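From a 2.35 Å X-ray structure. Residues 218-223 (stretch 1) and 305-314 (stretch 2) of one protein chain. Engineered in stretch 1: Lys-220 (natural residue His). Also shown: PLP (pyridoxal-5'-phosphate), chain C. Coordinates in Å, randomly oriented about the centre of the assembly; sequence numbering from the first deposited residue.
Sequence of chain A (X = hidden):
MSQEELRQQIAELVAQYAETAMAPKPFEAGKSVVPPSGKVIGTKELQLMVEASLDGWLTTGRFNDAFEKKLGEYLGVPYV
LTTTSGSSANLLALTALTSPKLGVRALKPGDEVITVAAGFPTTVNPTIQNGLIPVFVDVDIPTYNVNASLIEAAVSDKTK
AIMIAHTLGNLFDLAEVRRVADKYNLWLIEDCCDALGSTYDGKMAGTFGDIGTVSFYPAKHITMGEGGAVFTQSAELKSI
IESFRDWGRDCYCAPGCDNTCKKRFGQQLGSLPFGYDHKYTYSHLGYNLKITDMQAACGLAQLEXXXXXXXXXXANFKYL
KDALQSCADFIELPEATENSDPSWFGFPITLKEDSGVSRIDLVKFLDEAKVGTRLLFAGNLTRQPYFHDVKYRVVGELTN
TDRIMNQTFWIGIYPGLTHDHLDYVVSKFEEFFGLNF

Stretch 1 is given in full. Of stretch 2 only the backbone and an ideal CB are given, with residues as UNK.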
# COMPACT_ATOMS: atom_id res chain seq x y z
N PRO A 218 10.91 7.24 -6.42
CA PRO A 218 11.99 8.17 -6.77
C PRO A 218 12.48 8.24 -8.22
O PRO A 218 12.94 9.28 -8.68
CB PRO A 218 13.11 7.78 -5.80
CG PRO A 218 12.31 7.34 -4.57
CD PRO A 218 11.23 6.48 -5.21
N ALA A 219 12.35 7.14 -8.95
CA ALA A 219 12.80 7.11 -10.33
C ALA A 219 11.84 7.81 -11.28
O ALA A 219 12.21 8.13 -12.42
CB ALA A 219 13.00 5.65 -10.77
N LYS A 220 10.62 8.07 -10.83
CA LYS A 220 9.62 8.69 -11.68
C LYS A 220 9.66 10.24 -11.78
O LYS A 220 10.46 10.90 -11.12
CB LYS A 220 8.23 8.15 -11.28
CG LYS A 220 7.82 6.80 -11.99
CD LYS A 220 8.47 5.48 -11.45
CE LYS A 220 8.30 4.31 -12.47
NZ LYS A 220 8.42 2.81 -12.06
N HIS A 221 8.80 10.81 -12.62
CA HIS A 221 8.78 12.27 -12.81
C HIS A 221 8.83 13.10 -11.53
O HIS A 221 9.67 14.01 -11.42
CB HIS A 221 7.58 12.64 -13.67
CG HIS A 221 7.67 12.11 -15.06
ND1 HIS A 221 8.33 12.79 -16.07
CD2 HIS A 221 7.23 10.95 -15.61
CE1 HIS A 221 8.28 12.07 -17.18
NE2 HIS A 221 7.62 10.95 -16.93
N ILE A 222 7.95 12.82 -10.58
CA ILE A 222 7.97 13.53 -9.29
C ILE A 222 7.89 12.43 -8.25
O ILE A 222 7.41 11.34 -8.54
CB ILE A 222 6.79 14.52 -9.13
CG1 ILE A 222 5.45 13.77 -9.14
CG2 ILE A 222 6.85 15.57 -10.21
CD1 ILE A 222 4.24 14.67 -8.93
N THR A 223 8.34 12.71 -7.03
CA THR A 223 8.32 11.66 -6.01
C THR A 223 7.74 11.98 -4.62
O THR A 223 7.65 13.14 -4.21
CB THR A 223 9.75 11.14 -5.81
OG1 THR A 223 9.74 10.02 -4.91
CG2 THR A 223 10.61 12.24 -5.22
N UNK A 305 7.61 21.95 -9.62
CA UNK A 305 8.68 21.69 -10.58
C UNK A 305 8.35 20.76 -11.74
O UNK A 305 9.19 20.53 -12.60
CB UNK A 305 9.88 21.11 -9.83
N UNK A 306 7.12 20.24 -11.80
CA UNK A 306 6.76 19.32 -12.86
C UNK A 306 6.90 19.88 -14.28
O UNK A 306 7.40 19.19 -15.18
CB UNK A 306 5.32 18.86 -12.64
N UNK A 307 6.45 21.11 -14.50
CA UNK A 307 6.53 21.70 -15.83
C UNK A 307 7.99 21.86 -16.25
O UNK A 307 8.35 21.64 -17.40
CB UNK A 307 5.81 23.05 -15.86
N UNK A 308 8.82 22.24 -15.29
CA UNK A 308 10.24 22.41 -15.52
C UNK A 308 10.80 21.04 -15.92
O UNK A 308 11.43 20.89 -16.98
CB UNK A 308 10.94 22.97 -14.28
N UNK A 309 10.55 20.05 -15.07
CA UNK A 309 11.00 18.68 -15.30
C UNK A 309 10.62 18.14 -16.68
O UNK A 309 11.47 17.61 -17.39
CB UNK A 309 10.42 17.76 -14.22
N UNK A 310 9.35 18.26 -17.04
CA UNK A 310 8.88 17.77 -18.34
C UNK A 310 9.63 18.43 -19.49
O UNK A 310 10.00 17.76 -20.46
CB UNK A 310 7.38 18.02 -18.49
N UNK A 311 9.83 19.74 -19.39
CA UNK A 311 10.54 20.50 -20.40
C UNK A 311 11.99 20.04 -20.48
O UNK A 311 12.54 19.87 -21.57
CB UNK A 311 10.47 22.00 -20.10
N UNK A 312 12.61 19.85 -19.32
CA UNK A 312 14.00 19.42 -19.24
C UNK A 312 14.21 18.01 -19.81
O UNK A 312 15.20 17.75 -20.49
CB UNK A 312 14.47 19.47 -17.79
N UNK A 313 13.28 17.10 -19.54
CA UNK A 313 13.39 15.74 -20.05
C UNK A 313 13.33 15.75 -21.57
O UNK A 313 14.06 15.01 -22.22
CB UNK A 313 12.28 14.85 -19.47
N UNK A 314 12.46 16.58 -22.12
CA UNK A 314 12.34 16.65 -23.58
C UNK A 314 13.64 17.20 -24.17
O UNK A 314 14.10 16.74 -25.21
CB UNK A 314 11.15 17.52 -23.99
N1 PLP C . 4.07 0.61 -14.28
C2 PLP C . 5.22 1.14 -14.85
C2A PLP C . 5.31 1.15 -16.37
C3 PLP C . 6.26 1.65 -14.02
O3 PLP C . 7.39 2.17 -14.54
C4 PLP C . 6.11 1.62 -12.57
C4A PLP C . 7.27 2.22 -11.70
C5 PLP C . 4.91 1.05 -12.03
C6 PLP C . 3.90 0.55 -12.94
C5A PLP C . 4.54 0.91 -10.59
O4P PLP C . 4.98 1.92 -9.80
P PLP C . 5.63 1.75 -8.34
O1P PLP C . 5.50 3.10 -7.68
O2P PLP C . 7.19 1.35 -8.61
O3P PLP C . 4.91 0.63 -7.57

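Stretch 2 belongs to a helix, with i to i+4 backbone bonds such as position 309 N to position 305 O (2.9 Å), so the direction of each CA-to-CB bond largely decides which positions can reach the irregular segment of stretch 1.

At position 305 the bond points sideways and nothing of stretch 1 lies within 5.5 Å of the ideal CB. The visible atoms set little limit on size or polarity. The deposited residue is Arg-305, whose side chain leads away, with NH1 hydrogen-bonded elsewhere in the structure.

Position 306 also points sideways, but its ideal CB lies 4.4 Å from Ile-222 CG2, and the CB of His-221 is within range of a further extension. That is an apolar setting, with no polar side-chain group of Ile-222 to pair with, so leucine, isoleucine, valine or methionine would suit. It is Ile-306. With chi1 t and chi2 p, its end comes nearer than its CB direction suggests: CD1 packs 3.8 Å from Ile-222 CG2 and 4.2 Å from His-221 CB.

Positions 307 and 308 are out of reach of stretch 1, which therefore offers no basis for choosing between side chains beyond compatibility with a helix. They are Glu-307 and Glu-308, whose side chains make no contact with it.

Position 309 points toward stretch 1. Its ideal CB is 4.7 Å from His-221 O, and Ile-222 CG2 lies further along the segment. A large apolar group could cover the isoleucine methyl, while a polar one might seek the carbonyl; leucine, methionine, phenylalanine or a donor-bearing side chain are all conceivable. The residue is Phe-309, with chi1 m. Its CD2 lies 3.5 Å from His-221 O and 4.3 Å from Ile-222 CG2, the methyl sitting at the ring edge, near its plane. The carbonyl approaches obliquely and gains no hydrogen bond from the ring.

Position 310 points sideways with no atom of stretch 1 within 5.5 Å of its ideal CB, so the choice is loosely constrained. Val-310 occupies it, and its closest side-chain approach is CG2 to His-221 ND1, 5.0 Å, outside contact range. Positions 311 and 312 are out of reach, and many side chains would serve; Glu-311 and Lys-312 fill them.

Position 313, one turn after 309, again points toward stretch 1, but its ideal CB is 5.4 Å from His-221 CE1. A short side chain would fall short of close contact, whereas glutamine, lysine, arginine or methionine could reach past the imidazole to the neighbourhood of the carbonyls of Ala-219 and Lys-220. The residue is Arg-313, extended through chi2 and chi3, both t. His-221 ND1 lies over one face of the guanidinium, 3.3 Å from Arg-313 NE; the angle is too poor for a hydrogen bond. Arg-313 NH2 remains 4.1 Å from Lys-220 O and 4.3 Å from Ala-219 O, beyond bonding distance. The engineered Lys-220 instead sends its side chain to the cofactor, where NZ is covalently bonded to PLP C4A (1.3 Å).

Position 314 is out of reach and unconstrained by stretch 1. Lys-314 occupies it, its NZ hydrogen-bonded elsewhere.

Stretch 2, residues 305-314: RIEEFVEKRK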
# COMPACT_ATOMS: atom_id res chain seq x y z
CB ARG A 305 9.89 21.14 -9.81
CG ARG A 305 10.09 21.87 -8.49
CD ARG A 305 11.07 21.21 -7.54
NE ARG A 305 12.46 21.54 -7.85
CZ ARG A 305 13.43 21.59 -6.95
NH1 ARG A 305 13.18 21.34 -5.67
NH2 ARG A 305 14.67 21.87 -7.33
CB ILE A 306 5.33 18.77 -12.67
CG1 ILE A 306 5.00 17.76 -13.78
CG2 ILE A 306 4.32 19.90 -12.69
CD1 ILE A 306 5.90 16.54 -13.78
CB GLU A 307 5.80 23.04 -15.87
CG GLU A 307 4.29 22.88 -15.74
CD GLU A 307 3.54 24.20 -15.86
OE1 GLU A 307 3.70 25.06 -14.97
OE2 GLU A 307 2.78 24.35 -16.85
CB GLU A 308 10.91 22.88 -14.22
CG GLU A 308 12.41 23.10 -14.33
CD GLU A 308 13.13 22.74 -13.04
OE1 GLU A 308 12.63 23.11 -11.95
OE2 GLU A 308 14.21 22.11 -13.11
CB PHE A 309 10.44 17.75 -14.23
CG PHE A 309 11.04 17.96 -12.86
CD1 PHE A 309 12.24 18.65 -12.71
CD2 PHE A 309 10.44 17.43 -11.74
CE1 PHE A 309 12.83 18.80 -11.45
CE2 PHE A 309 11.01 17.57 -10.48
CZ PHE A 309 12.21 18.25 -10.33
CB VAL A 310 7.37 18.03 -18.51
CG1 VAL A 310 6.90 17.54 -19.87
CG2 VAL A 310 6.60 17.33 -17.40
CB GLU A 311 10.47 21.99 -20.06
CG GLU A 311 11.41 22.89 -20.86
CD GLU A 311 11.30 24.36 -20.46
OE1 GLU A 311 11.39 24.67 -19.25
OE2 GLU A 311 11.12 25.21 -21.37
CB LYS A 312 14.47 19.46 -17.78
CG LYS A 312 15.92 19.09 -17.57
CD LYS A 312 16.85 20.01 -18.35
CE LYS A 312 18.31 19.64 -18.10
NZ LYS A 312 19.25 20.43 -18.96
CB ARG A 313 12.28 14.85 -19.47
CG ARG A 313 12.50 14.51 -18.00
CD ARG A 313 11.25 13.90 -17.35
NE ARG A 313 11.57 13.39 -16.02
CZ ARG A 313 12.16 12.22 -15.79
NH1 ARG A 313 12.49 11.42 -16.81
NH2 ARG A 313 12.45 11.85 -14.55
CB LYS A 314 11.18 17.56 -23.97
CG LYS A 314 9.82 17.00 -23.61
CD LYS A 314 8.72 17.96 -24.05
CE LYS A 314 7.35 17.41 -23.72
NZ LYS A 314 6.29 18.41 -24.00
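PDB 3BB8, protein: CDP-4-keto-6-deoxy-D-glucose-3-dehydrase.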